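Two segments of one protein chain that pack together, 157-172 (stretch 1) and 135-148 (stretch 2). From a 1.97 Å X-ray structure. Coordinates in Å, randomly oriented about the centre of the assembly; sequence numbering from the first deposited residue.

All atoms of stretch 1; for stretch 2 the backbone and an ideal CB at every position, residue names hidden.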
ATOM      1  N   ASP A 157     -19.888   8.995 -21.167  1.00 16.91           N
ATOM      2  CA  ASP A 157     -19.490   8.058 -22.224  1.00 17.51           C
ATOM      3  C   ASP A 157     -19.963   8.624 -23.558  1.00 17.54           C
ATOM      4  O   ASP A 157     -21.045   9.222 -23.630  1.00 18.54           O
ATOM      5  CB  ASP A 157     -20.073   6.675 -21.932  1.00 17.06           C
ATOM      6  CG  ASP A 157     -19.521   5.570 -22.840  1.00 19.18           C
ATOM      7  OD1 ASP A 157     -18.568   5.767 -23.618  1.00 18.20           O
ATOM      8  OD2 ASP A 157     -20.140   4.391 -22.746  1.00 15.48           O
ATOM      9  N   ASN A 158     -19.158   8.458 -24.608  1.00 16.63           N
ATOM     10  CA  ASN A 158     -19.443   9.052 -25.927  1.00 15.33           C
ATOM     11  C   ASN A 158     -18.735   8.245 -27.007  1.00 14.68           C
ATOM     12  O   ASN A 158     -17.546   8.439 -27.266  1.00 12.97           O
ATOM     13  CB  ASN A 158     -18.961  10.505 -25.949  1.00 15.44           C
ATOM     14  CG  ASN A 158     -19.289  11.239 -27.249  1.00 17.36           C
ATOM     15  OD1 ASN A 158     -19.499  10.637 -28.298  1.00 15.19           O
ATOM     16  ND2 ASN A 158     -19.292  12.585 -27.173  1.00 20.02           N
ATOM     17  N   SER A 159     -19.467   7.336 -27.641  1.00 12.74           N
ATOM     18  CA  SER A 159     -18.867   6.437 -28.632  1.00 11.92           C
ATOM     19  C   SER A 159     -18.199   7.139 -29.810  1.00 11.93           C
ATOM     20  O   SER A 159     -17.206   6.644 -30.366  1.00 10.75           O
ATOM     21  CB  SER A 159     -19.940   5.488 -29.157  1.00 12.22           C
ATOM     22  OG  SER A 159     -20.891   6.189 -29.956  1.00 12.40           O
ATOM     23  N   TYR A 160     -18.759   8.282 -30.200  1.00 11.99           N
ATOM     24  CA  TYR A 160     -18.319   9.016 -31.374  1.00 13.21           C
ATOM     25  C   TYR A 160     -16.859   9.337 -31.216  1.00 13.24           C
ATOM     26  O   TYR A 160     -16.066   9.280 -32.168  1.00 13.32           O
ATOM     27  CB  TYR A 160     -19.128  10.328 -31.534  1.00 14.48           C
ATOM     28  CG  TYR A 160     -20.628  10.150 -31.765  1.00 15.55           C
ATOM     29  CD1 TYR A 160     -21.125   9.955 -33.042  1.00 18.39           C
ATOM     30  CD2 TYR A 160     -21.544  10.180 -30.704  1.00 17.71           C
ATOM     31  CE1 TYR A 160     -22.475   9.784 -33.273  1.00 17.97           C
ATOM     32  CE2 TYR A 160     -22.903  10.003 -30.920  1.00 17.11           C
ATOM     33  CZ  TYR A 160     -23.360   9.812 -32.215  1.00 19.77           C
ATOM     34  OH  TYR A 160     -24.699   9.636 -32.495  1.00 22.10           O
ATOM     35  N   THR A 161     -16.483   9.649 -29.988  1.00 13.10           N
ATOM     36  CA  THR A 161     -15.108  10.012 -29.736  1.00 13.66           C
ATOM     37  C   THR A 161     -14.184   8.833 -29.925  1.00 14.26           C
ATOM     38  O   THR A 161     -12.970   9.033 -30.055  1.00 15.54           O
ATOM     39  CB  THR A 161     -14.920  10.536 -28.324  1.00 13.28           C
ATOM     40  OG1 THR A 161     -15.170   9.485 -27.397  1.00 13.41           O
ATOM     41  CG2 THR A 161     -15.917  11.643 -27.992  1.00 14.13           C
ATOM     42  N   ARG A 162     -14.718   7.617 -29.929  1.00 13.88           N
ATOM     43  CA  ARG A 162     -13.847   6.449 -30.100  1.00 14.97           C
ATOM     44  C   ARG A 162     -13.674   6.151 -31.582  1.00 15.26           C
ATOM     45  O   ARG A 162     -12.868   5.305 -31.984  1.00 16.29           O
ATOM     46  CB  ARG A 162     -14.385   5.244 -29.333  1.00 16.04           C
ATOM     47  CG  ARG A 162     -14.198   5.330 -27.840  1.00 15.87           C
ATOM     48  CD  ARG A 162     -14.618   4.068 -27.098  1.00 17.71           C
ATOM     49  NE  ARG A 162     -16.041   3.785 -27.255  1.00 16.92           N
ATOM     50  CZ  ARG A 162     -16.982   4.078 -26.374  1.00 17.94           C
ATOM     51  NH1 ARG A 162     -16.681   4.663 -25.219  1.00 18.66           N
ATOM     52  NH2 ARG A 162     -18.244   3.782 -26.653  1.00 15.16           N
ATOM     53  N   GLY A 163     -14.413   6.886 -32.405  1.00 14.66           N
ATOM     54  CA  GLY A 163     -14.300   6.756 -33.844  1.00 14.15           C
ATOM     55  C   GLY A 163     -15.025   5.556 -34.414  1.00 13.13           C
ATOM     56  O   GLY A 163     -14.951   5.295 -35.616  1.00 13.08           O
ATOM     57  N   GLU A 164     -15.704   4.810 -33.554  1.00 13.31           N
ATOM     58  CA  GLU A 164     -16.469   3.661 -34.004  1.00 13.21           C
ATOM     59  C   GLU A 164     -17.677   3.463 -33.140  1.00 11.86           C
ATOM     60  O   GLU A 164     -17.685   3.795 -31.971  1.00 11.52           O
ATOM     61  CB  GLU A 164     -15.613   2.381 -33.939  1.00 14.27           C
ATOM     62  CG  GLU A 164     -15.224   1.969 -32.523  1.00 17.11           C
ATOM     63  CD  GLU A 164     -14.224   0.817 -32.480  1.00 19.59           C
ATOM     64  OE1 GLU A 164     -13.566   0.556 -33.498  1.00 23.44           O
ATOM     65  OE2 GLU A 164     -14.087   0.182 -31.413  1.00 24.44           O
ATOM     66  N   PRO A 165     -18.705   2.874 -33.712  1.00 11.00           N
ATOM     67  CA  PRO A 165     -19.901   2.553 -32.958  1.00 11.68           C
ATOM     68  C   PRO A 165     -19.633   1.409 -31.978  1.00 12.83           C
ATOM     69  O   PRO A 165     -18.666   0.701 -32.128  1.00 13.43           O
ATOM     70  CB  PRO A 165     -20.867   2.118 -34.032  1.00 10.74           C
ATOM     71  CG  PRO A 165     -20.049   1.675 -35.134  1.00 11.48           C
ATOM     72  CD  PRO A 165     -18.784   2.464 -35.119  1.00 12.02           C
ATOM     73  N   LEU A 166     -20.474   1.268 -30.968  1.00 15.24           N
ATOM     74  CA  LEU A 166     -20.347   0.178 -30.010  1.00 16.27           C
ATOM     75  C   LEU A 166     -21.235  -0.979 -30.429  1.00 15.11           C
ATOM     76  O   LEU A 166     -22.386  -0.782 -30.774  1.00 16.44           O
ATOM     77  CB  LEU A 166     -20.766   0.654 -28.626  1.00 16.87           C
ATOM     78  CG  LEU A 166     -20.677  -0.380 -27.498  1.00 20.23           C
ATOM     79  CD1 LEU A 166     -19.223  -0.618 -27.133  1.00 22.07           C
ATOM     80  CD2 LEU A 166     -21.492   0.063 -26.266  1.00 21.67           C
ATOM     81  N   SER A 167     -20.699  -2.188 -30.384  1.00 14.97           N
ATOM     82  CA  SER A 167     -21.468  -3.368 -30.715  1.00 15.73           C
ATOM     83  C   SER A 167     -21.667  -4.251 -29.479  1.00 15.88           C
ATOM     84  O   SER A 167     -20.700  -4.530 -28.767  1.00 12.94           O
ATOM     85  CB  SER A 167     -20.750  -4.135 -31.816  1.00 17.45           C
ATOM     86  OG  SER A 167     -21.271  -5.438 -31.920  1.00 21.05           O
ATOM     87  N   PHE A 168     -22.914  -4.659 -29.212  1.00 14.50           N
ATOM     88  CA  PHE A 168     -23.212  -5.566 -28.100  1.00 15.10           C
ATOM     89  C   PHE A 168     -24.499  -6.371 -28.249  1.00 13.59           C
ATOM     90  O   PHE A 168     -25.371  -6.018 -29.028  1.00 12.15           O
ATOM     91  CB  PHE A 168     -23.309  -4.798 -26.803  1.00 15.50           C
ATOM     92  CG  PHE A 168     -24.294  -3.674 -26.828  1.00 17.65           C
ATOM     93  CD1 PHE A 168     -25.625  -3.889 -26.490  1.00 20.75           C
ATOM     94  CD2 PHE A 168     -23.893  -2.398 -27.157  1.00 20.07           C
ATOM     95  CE1 PHE A 168     -26.533  -2.852 -26.481  1.00 20.78           C
ATOM     96  CE2 PHE A 168     -24.798  -1.349 -27.155  1.00 22.05           C
ATOM     97  CZ  PHE A 168     -26.122  -1.584 -26.821  1.00 22.80           C
ATOM     98  N   ARG A 169     -24.592  -7.456 -27.490  1.00 12.60           N
ATOM     99  CA  ARG A 169     -25.799  -8.274 -27.467  1.00 13.74           C
ATOM    100  C   ARG A 169     -26.841  -7.491 -26.657  1.00 12.97           C
ATOM    101  O   ARG A 169     -26.557  -6.930 -25.591  1.00 11.85           O
ATOM    102  CB  ARG A 169     -25.518  -9.664 -26.894  1.00 13.46           C
ATOM    103  CG  ARG A 169     -24.417 -10.427 -27.675  1.00 14.30           C
ATOM    104  CD  ARG A 169     -24.078 -11.821 -27.132  1.00 15.91           C
ATOM    105  NE  ARG A 169     -23.511 -11.778 -25.783  1.00 15.88           N
ATOM    106  CZ  ARG A 169     -22.232 -11.609 -25.504  1.00 17.57           C
ATOM    107  NH1 ARG A 169     -21.334 -11.463 -26.470  1.00 18.61           N
ATOM    108  NH2 ARG A 169     -21.826 -11.617 -24.248  1.00 18.53           N
ATOM    109  N   LEU A 170     -28.028  -7.394 -27.214  1.00 12.17           N
ATOM    110  CA  LEU A 170     -29.075  -6.549 -26.639  1.00 12.25           C
ATOM    111  C   LEU A 170     -29.358  -6.836 -25.178  1.00 12.85           C
ATOM    112  O   LEU A 170     -29.564  -5.925 -24.402  1.00 14.44           O
ATOM    113  CB  LEU A 170     -30.367  -6.703 -27.457  1.00 12.75           C
ATOM    114  CG  LEU A 170     -31.513  -5.782 -27.045  1.00 13.12           C
ATOM    115  CD1 LEU A 170     -31.117  -4.325 -27.148  1.00 13.37           C
ATOM    116  CD2 LEU A 170     -32.729  -6.083 -27.919  1.00 15.93           C
ATOM    117  N   ASP A 171     -29.345  -8.097 -24.778  1.00 14.05           N
ATOM    118  CA  ASP A 171     -29.618  -8.380 -23.388  1.00 15.12           C
ATOM    119  C   ASP A 171     -28.351  -8.633 -22.566  1.00 14.09           C
ATOM    120  O   ASP A 171     -28.410  -9.259 -21.514  1.00 13.16           O
ATOM    121  CB  ASP A 171     -30.656  -9.506 -23.243  1.00 16.50           C
ATOM    122  CG  ASP A 171     -30.179 -10.799 -23.807  1.00 16.63           C
ATOM    123  OD1 ASP A 171     -29.016 -10.861 -24.218  1.00 18.24           O
ATOM    124  OD2 ASP A 171     -30.893 -11.812 -23.882  1.00 20.63           O
ATOM    125  N   GLY A 172     -27.223  -8.081 -23.018  1.00 13.34           N
ATOM    126  CA  GLY A 172     -25.969  -8.213 -22.308  1.00 13.16           C
ATOM    127  C   GLY A 172     -25.543  -6.905 -21.662  1.00 14.41           C
ATOM    128  O   GLY A 172     -24.392  -6.777 -21.212  1.00 13.48           O
ATOM    129  N   UNK A 135     -37.505  -5.271 -35.588  1.00 18.18           N
ATOM    130  CA  UNK A 135     -37.312  -4.830 -34.203  1.00 19.52           C
ATOM    131  C   UNK A 135     -36.197  -5.662 -33.550  1.00 18.04           C
ATOM    132  O   UNK A 135     -36.219  -6.873 -33.670  1.00 15.66           O
ATOM    133  CB  UNK A 135     -38.614  -4.953 -33.408  1.00 19.52           C
ATOM    134  N   UNK A 136     -35.230  -5.005 -32.902  1.00 18.88           N
ATOM    135  CA  UNK A 136     -34.205  -5.669 -32.085  1.00 18.68           C
ATOM    136  C   UNK A 136     -34.821  -6.601 -31.039  1.00 16.99           C
ATOM    137  O   UNK A 136     -35.736  -6.164 -30.331  1.00 15.82           O
ATOM    138  CB  UNK A 136     -33.329  -4.624 -31.391  1.00 18.68           C
ATOM    139  N   UNK A 137     -34.321  -7.827 -30.962  1.00 16.25           N
ATOM    140  CA  UNK A 137     -34.777  -8.845 -30.028  1.00 16.57           C
ATOM    141  C   UNK A 137     -33.643  -9.215 -29.071  1.00 15.40           C
ATOM    142  O   UNK A 137     -32.466  -8.915 -29.326  1.00 11.96           O
ATOM    143  CB  UNK A 137     -35.277 -10.081 -30.778  1.00 16.57           C
ATOM    144  N   UNK A 138     -33.997  -9.868 -27.971  1.00 15.20           N
ATOM    145  CA  UNK A 138     -33.012 -10.171 -26.917  1.00 16.02           C
ATOM    146  C   UNK A 138     -31.654 -10.764 -27.328  1.00 15.96           C
ATOM    147  O   UNK A 138     -30.592 -10.308 -26.872  1.00 16.94           O
ATOM    148  CB  UNK A 138     -33.662 -11.150 -25.938  1.00 16.02           C
ATOM    149  N   UNK A 139     -31.652 -11.781 -28.164  1.00 15.04           N
ATOM    150  CA  UNK A 139     -30.376 -12.392 -28.513  1.00 14.82           C
ATOM    151  C   UNK A 139     -29.636 -11.684 -29.664  1.00 13.78           C
ATOM    152  O   UNK A 139     -28.524 -12.111 -30.048  1.00 11.07           O
ATOM    153  CB  UNK A 139     -30.610 -13.857 -28.886  1.00 14.82           C
ATOM    154  N   UNK A 140     -30.211 -10.602 -30.196  1.00 11.66           N
ATOM    155  CA  UNK A 140     -29.573  -9.894 -31.302  1.00 12.54           C
ATOM    156  C   UNK A 140     -28.362  -9.099 -30.885  1.00 13.38           C
ATOM    157  O   UNK A 140     -28.253  -8.668 -29.732  1.00 14.32           O
ATOM    158  CB  UNK A 140     -30.580  -8.958 -31.972  1.00 12.54           C
ATOM    159  N   UNK A 141     -27.497  -8.846 -31.862  1.00 12.86           N
ATOM    160  CA  UNK A 141     -26.405  -7.923 -31.699  1.00 14.24           C
ATOM    161  C   UNK A 141     -26.843  -6.573 -32.247  1.00 13.72           C
ATOM    162  O   UNK A 141     -27.417  -6.490 -33.333  1.00 14.04           O
ATOM    163  CB  UNK A 141     -25.141  -8.429 -32.396  1.00 14.24           C
ATOM    164  N   UNK A 142     -26.582  -5.516 -31.497  1.00 11.90           N
ATOM    165  CA  UNK A 142     -26.892  -4.180 -31.951  1.00 12.03           C
ATOM    166  C   UNK A 142     -25.606  -3.385 -32.074  1.00 11.72           C
ATOM    167  O   UNK A 142     -24.643  -3.618 -31.330  1.00 11.27           O
ATOM    168  CB  UNK A 142     -27.874  -3.491 -31.001  1.00 12.03           C
ATOM    169  N   UNK A 143     -25.618  -2.437 -33.015  1.00 10.66           N
ATOM    170  CA  UNK A 143     -24.515  -1.542 -33.271  1.00 10.49           C
ATOM    171  C   UNK A 143     -25.067  -0.126 -33.150  1.00 11.04           C
ATOM    172  O   UNK A 143     -26.017   0.271 -33.862  1.00 12.84           O
ATOM    173  CB  UNK A 143     -23.882  -1.797 -34.641  1.00 10.49           C
ATOM    174  N   UNK A 144     -24.490   0.635 -32.241  1.00 10.05           N
ATOM    175  CA  UNK A 144     -24.981   1.954 -31.943  1.00 11.39           C
ATOM    176  C   UNK A 144     -23.908   3.013 -31.785  1.00 11.77           C
ATOM    177  O   UNK A 144     -22.795   2.738 -31.398  1.00 11.33           O
ATOM    178  CB  UNK A 144     -25.821   1.896 -30.665  1.00 11.39           C
ATOM    179  N   UNK A 145     -24.299   4.243 -32.068  1.00 11.50           N
ATOM    180  CA  UNK A 145     -23.530   5.375 -31.672  1.00 13.72           C
ATOM    181  C   UNK A 145     -24.351   5.982 -30.532  1.00 14.31           C
ATOM    182  O   UNK A 145     -25.591   5.951 -30.544  1.00 13.72           O
ATOM    183  CB  UNK A 145     -23.273   6.347 -32.825  1.00 13.72           C
ATOM    184  N   UNK A 146     -23.681   6.514 -29.528  1.00 13.41           N
ATOM    185  CA  UNK A 146     -24.413   7.128 -28.454  1.00 14.56           C
ATOM    186  C   UNK A 146     -23.578   8.079 -27.688  1.00 14.60           C
ATOM    187  O   UNK A 146     -22.358   8.018 -27.727  1.00 12.97           O
ATOM    188  CB  UNK A 146     -24.984   6.066 -27.512  1.00 14.56           C
ATOM    189  N   UNK A 147     -24.274   8.944 -26.969  1.00 14.90           N
ATOM    190  CA  UNK A 147     -23.658   9.824 -26.005  1.00 15.49           C
ATOM    191  C   UNK A 147     -24.422   9.669 -24.682  1.00 14.82           C
ATOM    192  O   UNK A 147     -25.671   9.678 -24.664  1.00 14.62           O
ATOM    193  CB  UNK A 147     -23.660  11.273 -26.496  1.00 15.49           C
ATOM    194  N   UNK A 148     -23.674   9.512 -23.592  1.00 13.89           N
ATOM    195  CA  UNK A 148     -24.254   9.336 -22.264  1.00 13.73           C
ATOM    196  C   UNK A 148     -23.903  10.463 -21.300  1.00 13.75           C
ATOM    197  O   UNK A 148     -22.714  10.740 -21.080  1.00 15.68           O
ATOM    198  CB  UNK A 148     -23.793   8.002 -21.674  1.00 13.73           C
TER

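Position 135 lies beyond the reach of stretch 1 and is unrestricted; it is Ala135. At 136 CA-to-CB points toward Leu170, the ideal CB being 3.8 Å from Leu170 CD2, and phi of -53° allows proline as well as other apolar residues. Pro136 is found, packing on that methyl. Position 137 points away and would suit many residues, polar ones especially; Lys137 occupies it and opens a type I turn that ends at 140.

At 138 the ideal CB is 3.5 Å from Asp171 OD2, so a small polar or basic side chain would seem suitable. The residue is instead Asp138, whose OD2 stays 4.4 Å from Asp171 OD2, a proximity of like charges; its backbone O accepts a weak bond from Asp171 N (3.3 Å). Position 139 points away and is unrestricted; it is Ser139. At 140 CB points sideways, leaving the side chain loosely specified. In Asp140, OD2 accepts from Lys137 N (2.7 Å), bracing the turn, while the backbone O receives Leu170 N (2.8 Å).

From 141 the chain is a strand antiparallel to 166-169, and side chains alternate between its faces. Position 141 shares a face with Ser167 and Arg169, where a polar or beta-branched residue would suit; Thr141 places CG2 3.4 Å from Ser167 OG. Position 142 lies on the face of Phe168 and near Leu170, calling for a compact apolar group. Val142 answers with CG2 over the Phe168 ring, 3.6 Å from its centroid, while its N donates to Phe168 O (2.8 Å).

Position 143, near Ser167 and Pro165, could take an apolar or small polar residue; Val143 sets CG1 3.6 Å from Pro165 CB. At 144, on the other face, Phe168 and Leu166 favour an aliphatic residue, and Val144 CG2 reaches Phe168 CE2 at 3.7 Å.

The CB of 145 points toward stretch 1, between the Tyr160 ring and Pro165, with room for a medium-sized side chain, polar or apolar. Asn145 brings OD1 to 3.2 Å from Pro165 CA.

CA-to-CB at 146 points away, yet Asp157 and Arg162 offer an acceptor and a donor to a long side chain ending in a hydroxyl. Tyr146 bends back: OH donates to Asp157 OD2 in a very short bond (2.5 Å) and accepts from Arg162 NH2 (3.0 Å), while Ser159 CB lies over the ring.

Position 147, beside Asn158, admits a long polar chain; Lys147 leads its end away. At 148 a small residue is plausible; Gly148 N donates to Asp157 O (2.6 Å).

Stretch 2 (135-148) APKDSDTVVVNYKG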
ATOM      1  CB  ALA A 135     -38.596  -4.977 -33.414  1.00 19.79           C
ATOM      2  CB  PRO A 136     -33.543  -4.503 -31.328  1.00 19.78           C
ATOM      3  CG  PRO A 136     -33.861  -3.272 -32.102  1.00 19.95           C
ATOM      4  CD  PRO A 136     -35.077  -3.549 -32.885  1.00 20.52           C
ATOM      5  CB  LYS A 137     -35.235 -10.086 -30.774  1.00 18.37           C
ATOM      6  CG  LYS A 137     -36.691 -10.044 -31.259  1.00 22.75           C
ATOM      7  CD  LYS A 137     -36.857  -9.111 -32.433  1.00 27.06           C
ATOM      8  CE  LYS A 137     -38.176  -9.320 -33.174  1.00 28.59           C
ATOM      9  NZ  LYS A 137     -38.110  -8.781 -34.570  1.00 31.06           N
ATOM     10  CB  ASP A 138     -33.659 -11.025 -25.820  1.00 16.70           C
ATOM     11  CG  ASP A 138     -34.438 -10.176 -24.811  1.00 18.64           C
ATOM     12  OD1 ASP A 138     -34.363  -8.925 -24.874  1.00 19.72           O
ATOM     13  OD2 ASP A 138     -35.161 -10.658 -23.929  1.00 23.37           O
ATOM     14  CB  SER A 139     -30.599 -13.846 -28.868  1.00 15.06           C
ATOM     15  OG  SER A 139     -31.390 -13.899 -30.029  1.00 18.04           O
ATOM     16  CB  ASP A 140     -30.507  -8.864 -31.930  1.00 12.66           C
ATOM     17  CG  ASP A 140     -31.684  -9.483 -32.654  1.00 13.91           C
ATOM     18  OD1 ASP A 140     -31.603 -10.676 -33.053  1.00 14.07           O
ATOM     19  OD2 ASP A 140     -32.726  -8.822 -32.842  1.00 11.94           O
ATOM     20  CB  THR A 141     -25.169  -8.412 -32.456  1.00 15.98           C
ATOM     21  OG1 THR A 141     -24.745  -9.680 -31.937  1.00 18.22           O
ATOM     22  CG2 THR A 141     -24.020  -7.499 -32.184  1.00 18.54           C
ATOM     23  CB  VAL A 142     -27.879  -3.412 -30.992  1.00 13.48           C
ATOM     24  CG1 VAL A 142     -29.305  -4.008 -31.010  1.00 12.27           C
ATOM     25  CG2 VAL A 142     -27.358  -3.363 -29.582  1.00 14.41           C
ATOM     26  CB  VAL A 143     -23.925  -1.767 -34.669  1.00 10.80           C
ATOM     27  CG1 VAL A 143     -22.695  -0.900 -34.881  1.00 10.59           C
ATOM     28  CG2 VAL A 143     -23.561  -3.265 -34.888  1.00 10.28           C
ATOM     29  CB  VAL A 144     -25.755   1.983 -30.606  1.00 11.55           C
ATOM     30  CG1 VAL A 144     -27.011   1.129 -30.654  1.00 11.03           C
ATOM     31  CG2 VAL A 144     -24.862   1.520 -29.454  1.00 14.78           C
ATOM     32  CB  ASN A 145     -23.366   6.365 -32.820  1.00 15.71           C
ATOM     33  CG  ASN A 145     -22.288   5.961 -33.782  1.00 16.59           C
ATOM     34  OD1 ASN A 145     -21.229   5.476 -33.385  1.00 19.74           O
ATOM     35  ND2 ASN A 145     -22.537   6.178 -35.054  1.00 17.72           N
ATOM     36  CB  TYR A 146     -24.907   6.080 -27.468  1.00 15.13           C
ATOM     37  CG  TYR A 146     -23.786   5.362 -26.790  1.00 16.47           C
ATOM     38  CD1 TYR A 146     -23.217   4.254 -27.367  1.00 17.20           C
ATOM     39  CD2 TYR A 146     -23.288   5.802 -25.570  1.00 16.85           C
ATOM     40  CE1 TYR A 146     -22.174   3.599 -26.763  1.00 19.17           C
ATOM     41  CE2 TYR A 146     -22.273   5.156 -24.956  1.00 19.02           C
ATOM     42  CZ  TYR A 146     -21.707   4.052 -25.556  1.00 19.68           C
ATOM     43  OH  TYR A 146     -20.651   3.414 -24.956  1.00 19.94           O
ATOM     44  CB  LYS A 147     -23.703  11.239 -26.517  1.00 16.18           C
ATOM     45  CG  LYS A 147     -23.296  12.236 -25.520  1.00 17.85           C
ATOM     46  CD  LYS A 147     -23.271  13.608 -26.132  1.00 19.19           C
ATOM     47  CE  LYS A 147     -24.549  14.365 -25.904  1.00 20.36           C
ATOM     48  NZ  LYS A 147     -24.207  15.838 -25.933  1.00 23.22           N
TER
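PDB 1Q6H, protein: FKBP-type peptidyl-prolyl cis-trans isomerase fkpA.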